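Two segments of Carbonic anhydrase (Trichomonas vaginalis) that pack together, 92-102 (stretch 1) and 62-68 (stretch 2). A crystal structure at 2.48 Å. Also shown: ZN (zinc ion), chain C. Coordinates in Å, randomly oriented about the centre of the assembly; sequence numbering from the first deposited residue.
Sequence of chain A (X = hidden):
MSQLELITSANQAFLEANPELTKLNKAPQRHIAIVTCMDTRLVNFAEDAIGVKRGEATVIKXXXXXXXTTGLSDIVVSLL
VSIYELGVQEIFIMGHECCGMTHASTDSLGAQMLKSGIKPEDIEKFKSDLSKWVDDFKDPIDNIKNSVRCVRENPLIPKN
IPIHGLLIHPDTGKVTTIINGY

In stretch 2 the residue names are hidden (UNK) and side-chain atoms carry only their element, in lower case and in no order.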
# COMPACT_ATOMS: atom_id res chain seq x y z
N PHE A 92 -12.34 -4.57 2.29
CA PHE A 92 -12.77 -3.25 2.74
C PHE A 92 -11.91 -2.19 2.06
O PHE A 92 -10.69 -2.18 2.21
CB PHE A 92 -12.60 -3.14 4.25
CG PHE A 92 -13.46 -4.09 5.04
CD1 PHE A 92 -13.11 -5.43 5.16
CD2 PHE A 92 -14.63 -3.66 5.65
CE1 PHE A 92 -13.90 -6.32 5.87
CE2 PHE A 92 -15.42 -4.54 6.37
CZ PHE A 92 -15.06 -5.87 6.48
N ILE A 93 -12.57 -1.29 1.31
CA ILE A 93 -11.89 -0.13 0.75
C ILE A 93 -12.21 1.09 1.60
O ILE A 93 -13.37 1.49 1.74
CB ILE A 93 -12.25 0.04 -0.74
CG1 ILE A 93 -11.77 -1.17 -1.54
CG2 ILE A 93 -11.69 1.34 -1.29
CD1 ILE A 93 -12.61 -1.45 -2.75
N MET A 94 -11.16 1.69 2.18
CA MET A 94 -11.31 2.72 3.19
C MET A 94 -10.58 4.00 2.78
O MET A 94 -9.35 4.09 2.89
CB MET A 94 -10.81 2.23 4.55
CG MET A 94 -10.92 3.28 5.63
SD MET A 94 -10.74 2.60 7.27
CE MET A 94 -9.01 2.16 7.25
N GLY A 95 -11.36 4.98 2.31
CA GLY A 95 -10.86 6.30 1.99
C GLY A 95 -10.90 7.21 3.21
O GLY A 95 -11.30 6.79 4.29
N HIS A 96 -10.47 8.46 3.04
CA HIS A 96 -10.43 9.38 4.16
C HIS A 96 -10.70 10.80 3.70
O HIS A 96 -10.40 11.17 2.57
CB HIS A 96 -9.10 9.26 4.92
CG HIS A 96 -7.92 9.79 4.16
ND1 HIS A 96 -7.32 10.98 4.49
CD2 HIS A 96 -7.24 9.30 3.09
CE1 HIS A 96 -6.32 11.21 3.67
NE2 HIS A 96 -6.25 10.20 2.79
N GLU A 97 -11.27 11.59 4.63
CA GLU A 97 -11.53 13.01 4.45
C GLU A 97 -10.19 13.74 4.41
O GLU A 97 -9.23 13.29 5.03
CB GLU A 97 -12.41 13.52 5.60
CG GLU A 97 -13.43 12.50 6.08
CD GLU A 97 -14.54 12.98 7.00
OE1 GLU A 97 -14.93 14.16 6.88
OE2 GLU A 97 -15.02 12.16 7.82
N CYS A 98 -10.14 14.85 3.67
CA CYS A 98 -8.94 15.68 3.55
C CYS A 98 -7.83 14.90 2.84
O CYS A 98 -6.67 15.03 3.21
CB CYS A 98 -8.44 16.17 4.91
SG CYS A 98 -9.68 16.99 5.95
N CYS A 99 -8.19 14.09 1.83
CA CYS A 99 -7.22 13.27 1.12
C CYS A 99 -6.42 14.20 0.21
O CYS A 99 -6.98 15.15 -0.35
CB CYS A 99 -7.90 12.19 0.29
SG CYS A 99 -6.74 11.00 -0.46
N GLY A 100 -5.11 13.95 0.08
CA GLY A 100 -4.20 14.86 -0.60
C GLY A 100 -4.33 14.79 -2.13
O GLY A 100 -3.69 15.55 -2.86
N MET A 101 -5.19 13.87 -2.58
CA MET A 101 -5.31 13.47 -3.96
C MET A 101 -6.42 14.27 -4.63
O MET A 101 -6.48 14.34 -5.86
CB MET A 101 -5.62 11.98 -4.04
CG MET A 101 -4.38 11.12 -3.91
SD MET A 101 -3.32 11.28 -5.37
CE MET A 101 -4.05 10.06 -6.46
N THR A 102 -7.30 14.84 -3.79
CA THR A 102 -8.38 15.71 -4.22
C THR A 102 -7.80 16.93 -4.93
O THR A 102 -8.14 17.19 -6.09
CB THR A 102 -9.26 16.13 -3.03
OG1 THR A 102 -9.40 15.04 -2.12
CG2 THR A 102 -10.63 16.61 -3.44
N UNK A 62 -2.06 2.91 -1.14
CA UNK A 62 -1.58 3.79 -2.20
C UNK A 62 -2.20 5.17 -2.01
O UNK A 62 -3.24 5.29 -1.38
c UNK A 62 -1.93 3.21 -3.55
N UNK A 63 -1.57 6.18 -2.61
CA UNK A 63 -2.10 7.54 -2.58
C UNK A 63 -3.52 7.55 -3.11
O UNK A 63 -3.74 7.35 -4.30
c UNK A 63 -1.20 8.45 -3.38
N UNK A 64 -4.50 7.76 -2.22
CA UNK A 64 -5.89 7.92 -2.61
C UNK A 64 -6.66 6.61 -2.70
O UNK A 64 -7.84 6.61 -3.03
N UNK A 65 -5.98 5.49 -2.40
CA UNK A 65 -6.60 4.17 -2.27
C UNK A 65 -7.61 3.90 -3.39
O UNK A 65 -8.72 3.42 -3.14
c UNK A 65 -7.27 4.00 -0.90
o UNK A 65 -7.81 6.16 -0.03
n UNK A 65 -9.50 4.95 -0.88
c UNK A 65 -8.23 5.13 -0.56
N UNK A 66 -7.21 4.19 -4.63
CA UNK A 66 -8.13 4.17 -5.75
C UNK A 66 -7.94 2.95 -6.65
O UNK A 66 -6.82 2.54 -6.93
N UNK A 67 -9.07 2.37 -7.07
CA UNK A 67 -9.11 1.45 -8.18
C UNK A 67 -10.02 2.07 -9.24
O UNK A 67 -11.23 2.18 -9.04
c UNK A 67 -9.26 -0.10 -5.23
c UNK A 67 -9.62 0.05 -7.75
c UNK A 67 -8.80 -0.54 -6.60
c UNK A 67 -9.72 -0.90 -8.93
N UNK A 68 -9.42 2.51 -10.34
CA UNK A 68 -10.17 3.10 -11.43
C UNK A 68 -10.22 2.13 -12.61
O UNK A 68 -11.01 2.33 -13.54
c UNK A 68 -7.64 3.79 -14.42
c UNK A 68 -9.62 4.48 -11.81
c UNK A 68 -4.94 4.26 -13.69
c UNK A 68 -5.28 3.81 -14.95
c UNK A 68 -7.34 4.24 -13.12
n UNK A 68 -5.95 4.88 -11.48
c UNK A 68 -7.23 4.94 -10.99
c UNK A 68 -5.98 4.46 -12.78
c UNK A 68 -8.12 4.55 -11.95
c UNK A 68 -6.61 3.58 -15.32
ZN ZN C . -5.13 10.28 1.08
O HOH W 1 -9.31 8.67 0.42
O HOH W 2 -3.65 11.60 1.00

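Position 62 carries a single side-chain carbon, which stays out of reach of stretch 1; one carbon and nothing beyond it makes this Ala62. Its carbonyl opens a type II beta turn that runs through the next three positions.

Position 63 again has one side-chain carbon, set sideways to stretch 1, with SD of Met101 4.1 Å from its CB. CE of Met101 comes closer still to the backbone, 3.5 Å from O of position 63. The lone carbon identifies Ala63.

At position 64 no side-chain atom is present, and the surroundings agree with that absence. CG of Met101 is 3.8 Å from the N of position 64, and SG of Cys99 lies 3.9 Å from its CA. A CB built here would fall 2.9 Å from Met101 CG, a clash, and with phi/psi of 88/0° it would also jam against O of Ala63. The residue is Gly64, in the third place of the turn.

Position 65 has two side-chain carbons in line, the second bearing one oxygen and one nitrogen: a short carboxamide; the CA-to-CB bond points toward stretch 1. The amide nitrogen is 3.5 Å from CA of Gly95, and the oxygen receives a hydrogen bond from water 1 at 3.0 Å. This is Asn65. Its N closes the turn with a 2.9 Å hydrogen bond to O of Ala62.

Position 66 also lacks side-chain atoms and makes no contact with stretch 1; it is Gly66.

Position 67 shows four side-chain carbons, forked at the first, with one arm two carbons long. That pattern is isoleucine, Ile67. Its CB points sideways, but the end of the chain comes nearer, placing CD1 4.4 Å from CD1 of Ile93.

Position 68 bears one carbon followed by fused five- and six-membered rings containing eight carbons and one nitrogen. This indole belongs to Trp68, which lies beyond reach of stretch 1.

No direct hydrogen bond joins the stretches, so the contact rests on close packing and a water bridge. Asn65 covers the end of the strand: its CG is 3.8 Å from O of Met94, and its ND2 lies 3.5 Å from CA of Gly95, so the amide packs directly on the strand backbone. Water 1 donates to Asn65 OD1 and accepts from His96 N at 2.9 Å, linking the carboxamide to the strand backbone. The turn also packs beside the zinc site, where His96 NE2 at 2.0 Å and Cys99 SG at 2.3 Å bind ZN. Met101 against Ala63, and Ile93 against Ile67, add apolar packing, while Met101 CG also rests on the backbone of Gly64.

Stretch 2 (62-68) AAGNGIW
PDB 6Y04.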